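Local coordinates for protein putative ADP-Ribosyltransferase Scabin (Streptomyces scabiei 87.22, PDB 5EWY) that probably transfers ADP-ribose from NAD+ to DNA, as a secreted mono-ADP-ribosyltransferase toxin of a plant-pathogenic bacterium, captured here with an inhibitor in its pocket, at residues A[48-53]-A[138-143]; A[85-90]-A[170-175]; A[99-104]-A[113-118]; A[144-149]-A[157-162]. All blocks are in the same frame, centred on the assembly; numbering follows the deposited sequence. Where two conformers were deposited one is given.

Contact 1: A[48-53]-A[138-143]; sequences PVHAAA and DAPGGV
His50 and Pro140 meet at the edge of the imidazole. CD2 of His50 lies 4.0 Å from Pro140 CG, which sits in the imidazole plane, and the two side chains cross obliquely. A chi1 of 178° sets His50 CG, the root of the ring, anti to the backbone N; the ring also stacks with Phe45. Ala51 adds the second apolar touch: its CB points at the other segment, 4.2 Å from Pro140 CD and 4.3 Å from Ala139 CB. His50 and Ala51 are the two central residues of a type I beta turn, Val49 to Ala52, closed by Ala52 N to Val49 O. The contact joins the loop before strand 75-79 to the loop between strands 133-137 and 143-144.

No direct hydrogen bond joins the two loops. Instead, one water donates to Pro48 O and accepts from Gly142 N (2.9 Å). Another accepts from Ala51 N (2.9 Å) and donates to Pro140 O (2.8 Å) and, at longer range, to Pro48 O. Arg168 binds the carbonyls of His50 and Ala52, and Arg69 those of Ala139 and Gly141. The direct contacts are few and apolar, and water links backbone groups too far apart to pair.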
# COMPACT_ATOMS: atom_id res chain seq x y z
N PRO A 48 -13.59 7.21 -2.04
CA PRO A 48 -12.90 5.95 -1.74
C PRO A 48 -11.44 5.95 -2.16
O PRO A 48 -10.68 5.12 -1.66
CB PRO A 48 -13.70 4.90 -2.52
CG PRO A 48 -14.24 5.65 -3.68
CD PRO A 48 -14.49 7.07 -3.20
N VAL A 49 -11.03 6.88 -3.03
CA VAL A 49 -9.63 7.03 -3.40
C VAL A 49 -9.13 8.40 -2.97
O VAL A 49 -8.29 9.01 -3.63
CB VAL A 49 -9.40 6.77 -4.90
CG1 VAL A 49 -9.73 5.32 -5.23
CG2 VAL A 49 -10.20 7.73 -5.77
N HIS A 50 -9.62 8.88 -1.83
CA HIS A 50 -9.09 10.09 -1.23
C HIS A 50 -7.57 10.09 -1.19
O HIS A 50 -6.94 11.14 -1.33
CB HIS A 50 -9.63 10.23 0.20
CG HIS A 50 -9.09 11.42 0.92
ND1 HIS A 50 -9.39 12.71 0.54
CD2 HIS A 50 -8.25 11.52 1.98
CE1 HIS A 50 -8.77 13.56 1.34
NE2 HIS A 50 -8.08 12.86 2.23
N ALA A 51 -6.97 8.92 -0.97
CA ALA A 51 -5.53 8.85 -0.77
C ALA A 51 -4.74 8.90 -2.07
O ALA A 51 -3.52 9.01 -2.01
CB ALA A 51 -5.17 7.54 -0.08
N ALA A 52 -5.40 8.87 -3.22
CA ALA A 52 -4.71 8.63 -4.48
C ALA A 52 -3.71 9.73 -4.81
O ALA A 52 -4.02 10.93 -4.72
CB ALA A 52 -5.75 8.51 -5.59
N ALA A 53 -2.50 9.32 -5.21
CA ALA A 53 -1.53 10.25 -5.77
C ALA A 53 -1.82 10.59 -7.22
O ALA A 53 -1.41 11.66 -7.68
CB ALA A 53 -0.12 9.66 -5.65
N ASP A 138 0.09 5.22 6.52
CA ASP A 138 -1.10 5.49 7.33
C ASP A 138 -2.06 6.23 6.40
O ASP A 138 -2.02 7.45 6.28
CB ASP A 138 -0.74 6.30 8.57
CG ASP A 138 -1.95 6.73 9.38
OD1 ASP A 138 -3.02 6.08 9.29
OD2 ASP A 138 -1.84 7.72 10.13
N ALA A 139 -2.87 5.46 5.68
CA ALA A 139 -3.68 6.00 4.60
C ALA A 139 -5.09 5.44 4.71
O ALA A 139 -5.26 4.27 5.06
CB ALA A 139 -3.13 5.58 3.22
N PRO A 140 -6.09 6.24 4.38
CA PRO A 140 -7.47 5.75 4.39
C PRO A 140 -7.74 4.93 3.15
O PRO A 140 -7.18 5.18 2.08
CB PRO A 140 -8.31 7.03 4.35
CG PRO A 140 -7.45 8.03 3.66
CD PRO A 140 -6.02 7.68 4.04
N GLY A 141 -8.60 3.94 3.31
CA GLY A 141 -9.15 3.25 2.15
C GLY A 141 -8.30 2.11 1.65
O GLY A 141 -7.71 1.35 2.42
N GLY A 142 -8.25 1.98 0.32
CA GLY A 142 -7.60 0.82 -0.28
C GLY A 142 -8.57 -0.33 -0.45
O GLY A 142 -9.56 -0.47 0.26
N VAL A 143 -8.31 -1.13 -1.47
CA VAL A 143 -9.10 -2.32 -1.74
C VAL A 143 -8.49 -3.49 -0.97
O VAL A 143 -7.33 -3.84 -1.18
CB VAL A 143 -9.15 -2.63 -3.25
CG1 VAL A 143 -9.97 -3.88 -3.48
CG2 VAL A 143 -9.72 -1.44 -4.04
O HOH W 1 -8.16 3.87 -1.90
O HOH W 2 -8.38 6.59 0.04

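Contact 2: A[85-90]-A[170-175]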
# COMPACT_ATOMS: atom_id res chain seq x y z
N VAL A 85 12.79 9.69 -3.22
CA VAL A 85 11.80 9.71 -4.29
C VAL A 85 10.39 9.54 -3.73
O VAL A 85 9.48 10.30 -4.07
CB VAL A 85 12.14 8.59 -5.30
CG1 VAL A 85 11.10 8.57 -6.41
CG2 VAL A 85 13.57 8.76 -5.84
N VAL A 86 10.20 8.54 -2.88
CA VAL A 86 8.87 8.25 -2.35
C VAL A 86 8.36 9.40 -1.48
O VAL A 86 7.19 9.76 -1.55
CB VAL A 86 8.88 6.93 -1.58
CG1 VAL A 86 7.55 6.68 -0.87
CG2 VAL A 86 9.16 5.78 -2.50
N PHE A 87 9.22 10.00 -0.66
CA PHE A 87 8.72 11.09 0.17
C PHE A 87 8.36 12.31 -0.67
O PHE A 87 7.48 13.08 -0.29
CB PHE A 87 9.75 11.47 1.24
CG PHE A 87 9.99 10.41 2.27
CD1 PHE A 87 9.19 9.27 2.37
CD2 PHE A 87 11.01 10.58 3.19
CE1 PHE A 87 9.45 8.29 3.34
CE2 PHE A 87 11.25 9.62 4.16
CZ PHE A 87 10.48 8.49 4.24
N GLU A 88 9.01 12.50 -1.82
CA GLU A 88 8.64 13.61 -2.67
C GLU A 88 7.37 13.33 -3.48
O GLU A 88 6.51 14.20 -3.61
CB GLU A 88 9.82 13.94 -3.59
CG GLU A 88 9.62 15.18 -4.42
CD GLU A 88 10.91 15.95 -4.62
OE1 GLU A 88 11.53 16.34 -3.60
OE2 GLU A 88 11.32 16.16 -5.78
N GLN A 89 7.25 12.12 -4.05
CA GLN A 89 6.19 11.82 -5.01
C GLN A 89 5.03 11.04 -4.42
O GLN A 89 3.99 10.93 -5.08
CB GLN A 89 6.71 10.89 -6.11
CG GLN A 89 7.75 11.41 -6.97
CD GLN A 89 8.17 10.38 -8.00
OE1 GLN A 89 7.70 9.23 -8.02
NE2 GLN A 89 9.07 10.78 -8.84
N GLY A 90 5.20 10.44 -3.26
CA GLY A 90 4.29 9.39 -2.83
C GLY A 90 4.56 8.13 -3.63
O GLY A 90 5.61 7.99 -4.26
N GLU A 170 1.60 12.48 1.90
CA GLU A 170 1.11 12.84 3.24
C GLU A 170 0.68 11.60 4.02
O GLU A 170 0.49 11.70 5.25
CB GLU A 170 -0.03 13.86 3.17
CG GLU A 170 -1.32 13.34 2.57
CD GLU A 170 -2.35 14.42 2.34
OE1 GLU A 170 -2.97 14.88 3.34
OE2 GLU A 170 -2.53 14.81 1.17
N PHE A 171 0.45 10.49 3.35
CA PHE A 171 0.02 9.25 4.01
C PHE A 171 1.14 8.25 4.19
O PHE A 171 0.89 7.12 4.65
CB PHE A 171 -1.14 8.61 3.25
CG PHE A 171 -2.30 9.52 3.06
CD1 PHE A 171 -3.07 9.94 4.14
CD2 PHE A 171 -2.61 10.02 1.80
CE1 PHE A 171 -4.13 10.80 3.97
CE2 PHE A 171 -3.67 10.88 1.63
CZ PHE A 171 -4.43 11.26 2.71
N VAL A 172 2.37 8.61 3.83
CA VAL A 172 3.53 7.76 4.04
C VAL A 172 4.20 8.24 5.33
O VAL A 172 4.71 9.36 5.41
CB VAL A 172 4.49 7.81 2.85
CG1 VAL A 172 5.72 6.97 3.15
CG2 VAL A 172 3.77 7.30 1.60
N ILE A 173 4.20 7.37 6.35
CA ILE A 173 4.77 7.74 7.65
C ILE A 173 6.28 7.89 7.55
O ILE A 173 6.87 8.84 8.06
CB ILE A 173 4.45 6.69 8.71
CG1 ILE A 173 2.95 6.45 8.86
CG2 ILE A 173 5.05 7.13 10.02
CD1 ILE A 173 2.66 5.15 9.58
N GLY A 174 6.93 6.92 6.92
CA GLY A 174 8.38 6.80 6.97
C GLY A 174 8.81 5.46 6.42
O GLY A 174 8.01 4.77 5.77
N VAL A 175 10.05 5.10 6.70
CA VAL A 175 10.65 3.93 6.06
C VAL A 175 11.75 3.39 6.96
O VAL A 175 12.41 4.13 7.67
CB VAL A 175 11.20 4.31 4.67
CG1 VAL A 175 12.42 5.26 4.78
CG2 VAL A 175 11.60 3.07 3.84
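Phe87 reaches strand 172-175 with the far end of its ring, and three residues receive it. CE1 lies 4.0 Å from Val172 CG1, while CZ lies 3.8 Å from both Gly174 CA and Val175 CG1. All three partners approach the ring obliquely. The first torsion of Phe87 (chi1 -67°) sets CG beside the backbone N and anti to the carbonyl carbon; the first bond of the side chain runs alongside the interface, and the ring beyond CG comes closer to the strand.

Both valines offer CG1, but from different rotamers. The methyl of Val172 that meets the ring also packs more loosely on the helix, with Val172 CG1 4.4 Å from Val86 CG1; the Phe87 and Val172 side chains cross at about a right angle. In Val175, CG1 takes the position between the backbone N and the carbonyl carbon (chi1 68°), which brings that methyl to CZ. Between them, Gly174, without a side chain, meets the ring most closely through CA. A classic beta bulge sets Ile173 and Gly174 together opposite Tyr136 of strand 133-137.

No polar bond crosses the interface. Phe87 O is bound elsewhere, by Thr169 and His195. The segment of helix 83-89 runs nearly antiparallel to the strand, with axes 169° apart in direction and 9.8 Å at closest approach. It packs on the four-stranded antiparallel sheet, and Tyr135 of the adjacent strand 133-137 also touches Val86, Phe87 and Val175.

Contact 3: A[99-104]-A[113-118]; sequences GQYDIE and SPYVST. With 5TQ (4-(8-fluoranyl-6-oxidanylidene-1,3,4,5-tetrahydrobenzo[c][1,6]naphthyridin-2-yl)butanoic acid), chain B.
Pro114 puts CG over the centre of the Tyr101 ring, a CH-pi contact: CG stands 3.5 Å from the ring centroid and only 3° off the ring normal, while Pro114 CB lies 3.6 Å from Tyr101 CZ. The same CG also stands over one face of the Tyr115 ring, offset toward the rim, so one proline methylene serves two tyrosines. The phenol of Tyr101 is held at its far end by Val96 O and Asp58 N.

The hydrogen bonding across the contact runs through Tyr115. Its OH donates to Tyr101 O at 2.6 Å, tilted 27° from the carbonyl plane, and CG anti to the carbonyl carbon (chi1 -56°) starts the ring on its way to that acceptor. Within the segments, Ser113 OG accepts from Tyr115 N, an ST turn that leads into strand 115-119, and Gln100 OE1 accepts from Asp102 N. Asp102 is itself the N-cap of helix 103-108, bonded to Ser105 N. The strand carries Ser117, Thr118 and Thr119, which match the S-T-S/T motif of the R-S-E class of ADP-ribosyltransferases.

Apolar packing continues with Ile103: the Ile103 and Tyr115 side chains cross at about a right angle, with Ile103 CG1 3.9 Å from Tyr115 CZ. At the strand's other end the inhibitor is touched directly: Ser117 CB lies 3.4 Å from C04 of 5TQ, and Thr118 O 3.2 Å from its F20.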
# COMPACT_ATOMS: atom_id res chain seq x y z
N GLY A 99 -3.56 0.31 -17.56
CA GLY A 99 -3.11 -0.79 -16.74
C GLY A 99 -4.21 -1.80 -16.47
O GLY A 99 -5.38 -1.64 -16.84
N GLN A 100 -3.82 -2.86 -15.78
CA GLN A 100 -4.70 -3.98 -15.46
C GLN A 100 -5.56 -3.61 -14.25
O GLN A 100 -5.10 -3.63 -13.12
CB GLN A 100 -3.83 -5.20 -15.13
CG GLN A 100 -4.59 -6.45 -14.72
CD GLN A 100 -5.60 -6.85 -15.76
OE1 GLN A 100 -6.79 -6.52 -15.68
NE2 GLN A 100 -5.13 -7.54 -16.79
N TYR A 101 -6.84 -3.31 -14.51
CA TYR A 101 -7.77 -3.00 -13.43
C TYR A 101 -8.34 -4.23 -12.76
O TYR A 101 -8.96 -4.11 -11.70
CB TYR A 101 -8.93 -2.13 -13.97
CG TYR A 101 -8.65 -0.65 -13.90
CD1 TYR A 101 -7.84 -0.04 -14.84
CD2 TYR A 101 -9.17 0.13 -12.87
CE1 TYR A 101 -7.57 1.32 -14.77
CE2 TYR A 101 -8.91 1.48 -12.81
CZ TYR A 101 -8.11 2.07 -13.75
OH TYR A 101 -7.84 3.42 -13.70
N ASP A 102 -8.17 -5.42 -13.34
CA ASP A 102 -8.68 -6.62 -12.67
C ASP A 102 -7.72 -7.04 -11.57
O ASP A 102 -6.54 -7.31 -11.82
CB ASP A 102 -8.91 -7.78 -13.63
CG ASP A 102 -9.54 -8.96 -12.91
OD1 ASP A 102 -10.75 -8.88 -12.59
OD2 ASP A 102 -8.83 -9.94 -12.63
N ILE A 103 -8.24 -7.12 -10.35
CA ILE A 103 -7.39 -7.33 -9.18
C ILE A 103 -6.78 -8.72 -9.20
O ILE A 103 -5.59 -8.90 -8.92
CB ILE A 103 -8.18 -7.06 -7.90
CG1 ILE A 103 -8.37 -5.55 -7.75
CG2 ILE A 103 -7.46 -7.63 -6.67
CD1 ILE A 103 -9.53 -5.19 -6.94
N GLU A 104 -7.60 -9.74 -9.49
CA GLU A 104 -7.08 -11.11 -9.52
C GLU A 104 -5.96 -11.24 -10.54
O GLU A 104 -4.93 -11.86 -10.27
CB GLU A 104 -8.22 -12.08 -9.83
CG GLU A 104 -7.96 -13.50 -9.44
CD GLU A 104 -9.07 -14.44 -9.83
OE1 GLU A 104 -10.04 -14.04 -10.54
OE2 GLU A 104 -8.99 -15.62 -9.42
N SER A 113 -0.39 -1.68 -13.63
CA SER A 113 -1.74 -1.56 -13.10
C SER A 113 -1.97 -0.17 -12.53
O SER A 113 -1.02 0.61 -12.37
CB SER A 113 -1.94 -2.62 -12.02
OG SER A 113 -1.56 -2.11 -10.75
N PRO A 114 -3.23 0.17 -12.23
CA PRO A 114 -3.53 1.43 -11.54
C PRO A 114 -3.32 1.36 -10.04
O PRO A 114 -3.63 2.34 -9.35
CB PRO A 114 -5.03 1.62 -11.85
CG PRO A 114 -5.53 0.23 -11.91
CD PRO A 114 -4.46 -0.55 -12.61
N TYR A 115 -2.87 0.23 -9.53
CA TYR A 115 -2.82 -0.03 -8.10
C TYR A 115 -1.40 0.08 -7.56
O TYR A 115 -0.42 -0.25 -8.24
CB TYR A 115 -3.32 -1.45 -7.80
CG TYR A 115 -4.69 -1.72 -8.33
CD1 TYR A 115 -5.80 -1.11 -7.76
CD2 TYR A 115 -4.90 -2.58 -9.41
CE1 TYR A 115 -7.07 -1.33 -8.26
CE2 TYR A 115 -6.16 -2.82 -9.89
CZ TYR A 115 -7.24 -2.19 -9.32
OH TYR A 115 -8.50 -2.42 -9.81
N VAL A 116 -1.29 0.54 -6.32
CA VAL A 116 -0.07 0.38 -5.53
C VAL A 116 -0.37 -0.65 -4.45
O VAL A 116 -1.28 -0.45 -3.64
CB VAL A 116 0.42 1.70 -4.93
CG1 VAL A 116 1.58 1.45 -3.98
CG2 VAL A 116 0.86 2.65 -6.05
N SER A 117 0.42 -1.71 -4.41
CA SER A 117 0.22 -2.78 -3.45
C SER A 117 0.84 -2.43 -2.11
O SER A 117 1.96 -1.92 -2.04
CB SER A 117 0.88 -4.06 -3.92
OG SER A 117 0.24 -4.53 -5.10
N THR A 118 0.11 -2.74 -1.05
CA THR A 118 0.57 -2.64 0.33
C THR A 118 0.10 -3.89 1.03
O THR A 118 -0.67 -4.69 0.49
CB THR A 118 0.01 -1.39 1.04
OG1 THR A 118 -1.39 -1.56 1.30
CG2 THR A 118 0.25 -0.11 0.20
N12 5TQ B . 5.76 -5.60 -6.19
C13 5TQ B . 6.77 -4.87 -5.70
C15 5TQ B . 5.77 -6.02 -7.63
C17 5TQ B . 5.48 -4.00 -9.15
C01 5TQ B . 2.74 -6.22 -0.88
C02 5TQ B . 1.70 -7.03 -1.33
C03 5TQ B . 1.63 -7.44 -2.66
C04 5TQ B . 2.60 -7.01 -3.56
C05 5TQ B . 3.68 -6.21 -3.13
C06 5TQ B . 3.72 -5.81 -1.78
C07 5TQ B . 4.84 -4.99 -1.31
C08 5TQ B . 4.70 -5.75 -4.03
C09 5TQ B . 5.74 -4.94 -3.50
N10 5TQ B . 5.77 -4.57 -2.19
C11 5TQ B . 4.78 -6.07 -5.40
C14 5TQ B . 6.78 -4.48 -4.40
C16 5TQ B . 6.43 -5.06 -8.62
C18 5TQ B . 5.42 -2.80 -8.23
O19 5TQ B . 4.91 -4.63 -0.11
F20 5TQ B . 0.77 -7.44 -0.46
O21 5TQ B . 5.48 -1.64 -8.72
O22 5TQ B . 5.31 -2.98 -7.00

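Contact 4: A[144-149]-A[157-162]; sequences DVNKTI and DQVEVA. With 5TQ (4-(8-fluoranyl-6-oxidanylidene-1,3,4,5-tetrahydrobenzo[c][1,6]naphthyridin-2-yl)butanoic acid), chain B.
Val145 CG2 lies 3.7 Å from Glu160 CG, on one side of an extended glutamate chain that has the inhibitor on the other. Gln158 and Glu160 match the Q-x-E motif of the R-S-E class of ADP-ribosyltransferases. F20 of 5TQ is 3.2 Å from Glu160 CB, and C03 of its fluorinated ring is 3.5 Å from Glu160 CD; Gln158 OE1 also comes to 3.6 Å from C03. CG of Glu160 is anti to the backbone N (chi1 -177°), which starts the chain between valine and ligand. Ser117 binds its OE2.

Backbone bonds hold the two segments together behind it. Val145 N donates to Glu160 O at 3.0 Å with an N-H...O angle of 162°, just beyond the antiparallel non-hydrogen-bonded pair Asp144 and Val161. A water that bonds Asp144 OD1 and Asn146 N gives Glu160 O a second donor. Another accepts from Glu160 N and lies 2.8 Å from Asn146 OD1, to which it can donate and which His153 also binds.

Further out, Asp144 is the N-cap of helix 145-149. Its OD1 accepts from Lys147 N at 3.1 Å, and OD2 pairs with Tyr120 OH. Asp144 O takes two bonds from Thr148, one from N and one of 2.7 Å from OG1, which stands 40° out of the carbonyl plane.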
# COMPACT_ATOMS: atom_id res chain seq x y z
N ASP A 144 -9.27 -4.12 -0.10
CA ASP A 144 -8.81 -5.29 0.63
C ASP A 144 -8.85 -6.48 -0.32
O ASP A 144 -9.93 -6.95 -0.70
CB ASP A 144 -9.66 -5.51 1.88
CG ASP A 144 -9.13 -6.63 2.76
OD1 ASP A 144 -8.81 -7.70 2.21
OD2 ASP A 144 -9.04 -6.46 3.99
N VAL A 145 -7.67 -6.97 -0.72
CA VAL A 145 -7.61 -7.95 -1.79
C VAL A 145 -8.32 -9.23 -1.39
O VAL A 145 -9.14 -9.76 -2.14
CB VAL A 145 -6.15 -8.20 -2.21
CG1 VAL A 145 -6.04 -9.45 -3.12
CG2 VAL A 145 -5.61 -7.01 -2.95
N ASN A 146 -8.00 -9.78 -0.22
CA ASN A 146 -8.59 -11.06 0.15
C ASN A 146 -10.09 -10.95 0.39
O ASN A 146 -10.82 -11.92 0.13
CB ASN A 146 -7.88 -11.66 1.36
CG ASN A 146 -6.49 -12.11 1.05
OD1 ASN A 146 -6.02 -12.04 -0.10
ND2 ASN A 146 -5.79 -12.60 2.06
N LYS A 147 -10.59 -9.80 0.84
CA LYS A 147 -12.03 -9.63 0.97
C LYS A 147 -12.70 -9.50 -0.39
O LYS A 147 -13.89 -9.82 -0.52
CB LYS A 147 -12.36 -8.40 1.82
CG LYS A 147 -12.02 -8.54 3.28
CD LYS A 147 -12.49 -7.32 4.07
CE LYS A 147 -12.02 -7.35 5.51
NZ LYS A 147 -12.44 -8.60 6.20
N THR A 148 -11.97 -9.02 -1.39
CA THR A 148 -12.48 -8.81 -2.74
C THR A 148 -12.40 -10.06 -3.60
O THR A 148 -13.36 -10.35 -4.32
CB THR A 148 -11.71 -7.66 -3.38
OG1 THR A 148 -11.87 -6.49 -2.58
CG2 THR A 148 -12.18 -7.36 -4.80
N ILE A 149 -11.30 -10.81 -3.55
CA ILE A 149 -11.14 -11.99 -4.39
C ILE A 149 -11.09 -13.30 -3.61
O ILE A 149 -10.92 -14.36 -4.22
CB ILE A 149 -9.94 -11.87 -5.35
CG1 ILE A 149 -8.60 -11.95 -4.59
CG2 ILE A 149 -10.06 -10.60 -6.21
CD1 ILE A 149 -7.37 -12.05 -5.49
N ASP A 157 -1.54 -15.18 1.39
CA ASP A 157 -0.75 -14.91 2.59
C ASP A 157 -0.02 -13.58 2.52
O ASP A 157 0.59 -13.18 3.51
CB ASP A 157 0.22 -16.05 2.90
CG ASP A 157 -0.45 -17.24 3.59
OD1 ASP A 157 -1.53 -17.07 4.20
OD2 ASP A 157 0.12 -18.35 3.52
N GLN A 158 -0.15 -12.83 1.42
CA GLN A 158 0.39 -11.49 1.38
C GLN A 158 -0.53 -10.46 2.04
O GLN A 158 -0.11 -9.31 2.22
CB GLN A 158 0.60 -11.04 -0.06
CG GLN A 158 1.58 -11.83 -0.87
CD GLN A 158 1.81 -11.16 -2.21
OE1 GLN A 158 0.85 -10.89 -2.99
NE2 GLN A 158 3.06 -10.84 -2.49
N VAL A 159 -1.77 -10.84 2.34
CA VAL A 159 -2.74 -9.97 3.02
C VAL A 159 -2.66 -8.54 2.49
O VAL A 159 -2.44 -7.56 3.23
CB VAL A 159 -2.70 -10.10 4.56
CG1 VAL A 159 -3.12 -11.49 4.98
CG2 VAL A 159 -1.33 -9.75 5.12
N GLU A 160 -2.91 -8.42 1.19
CA GLU A 160 -2.66 -7.22 0.41
C GLU A 160 -3.82 -6.24 0.51
O GLU A 160 -4.99 -6.63 0.57
CB GLU A 160 -2.42 -7.60 -1.05
CG GLU A 160 -2.07 -6.44 -1.92
CD GLU A 160 -1.78 -6.82 -3.34
OE1 GLU A 160 -1.63 -8.03 -3.61
OE2 GLU A 160 -1.71 -5.88 -4.17
N VAL A 161 -3.47 -4.97 0.48
CA VAL A 161 -4.40 -3.86 0.29
C VAL A 161 -3.90 -3.09 -0.93
O VAL A 161 -2.75 -2.62 -0.96
CB VAL A 161 -4.50 -2.96 1.53
CG1 VAL A 161 -5.43 -1.77 1.27
CG2 VAL A 161 -4.97 -3.75 2.76
N ALA A 162 -4.75 -2.98 -1.95
CA ALA A 162 -4.37 -2.35 -3.21
C ALA A 162 -4.95 -0.95 -3.30
O ALA A 162 -6.17 -0.77 -3.23
CB ALA A 162 -4.89 -3.18 -4.38
N12 5TQ B . 5.76 -5.60 -6.19
C13 5TQ B . 6.77 -4.87 -5.70
C15 5TQ B . 5.77 -6.02 -7.63
C17 5TQ B . 5.48 -4.00 -9.15
C01 5TQ B . 2.74 -6.22 -0.88
C02 5TQ B . 1.70 -7.03 -1.33
C03 5TQ B . 1.63 -7.44 -2.66
C04 5TQ B . 2.60 -7.01 -3.56
C05 5TQ B . 3.68 -6.21 -3.13
C06 5TQ B . 3.72 -5.81 -1.78
C07 5TQ B . 4.84 -4.99 -1.31
C08 5TQ B . 4.70 -5.75 -4.03
C09 5TQ B . 5.74 -4.94 -3.50
N10 5TQ B . 5.77 -4.57 -2.19
C11 5TQ B . 4.78 -6.07 -5.40
C14 5TQ B . 6.78 -4.48 -4.40
C16 5TQ B . 6.43 -5.06 -8.62
C18 5TQ B . 5.42 -2.80 -8.23
O19 5TQ B . 4.91 -4.63 -0.11
F20 5TQ B . 0.77 -7.44 -0.46
O21 5TQ B . 5.48 -1.64 -8.72
O22 5TQ B . 5.31 -2.98 -7.00
O HOH W 3 -6.27 -8.74 1.90
O HOH W 4 -3.55 -10.81 -0.38

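In the fold
Contacts 3 and 4 form the pocket side of the fold: their centres are about 11 Å apart, both touch 5TQ, and strands 115-119 and 160-164 are neighbours in the three-stranded sheet, joined at Thr118 O and Val161 N (2.8 Å). Contact 1 runs from this side to the start of strand 172-179. Val143 N is 2.8 Å from Ala162 O of contact 4, Val143 CG1 packs on Ile103 CD1 of contact 3, and at its other end Asp138 N is 2.8 Å from Phe171 O of contact 2. Contact 2 lies across the chain's centre from contact 4, about 22 Å between centres, and the side chain of Val86 is about 10 Å from 5TQ.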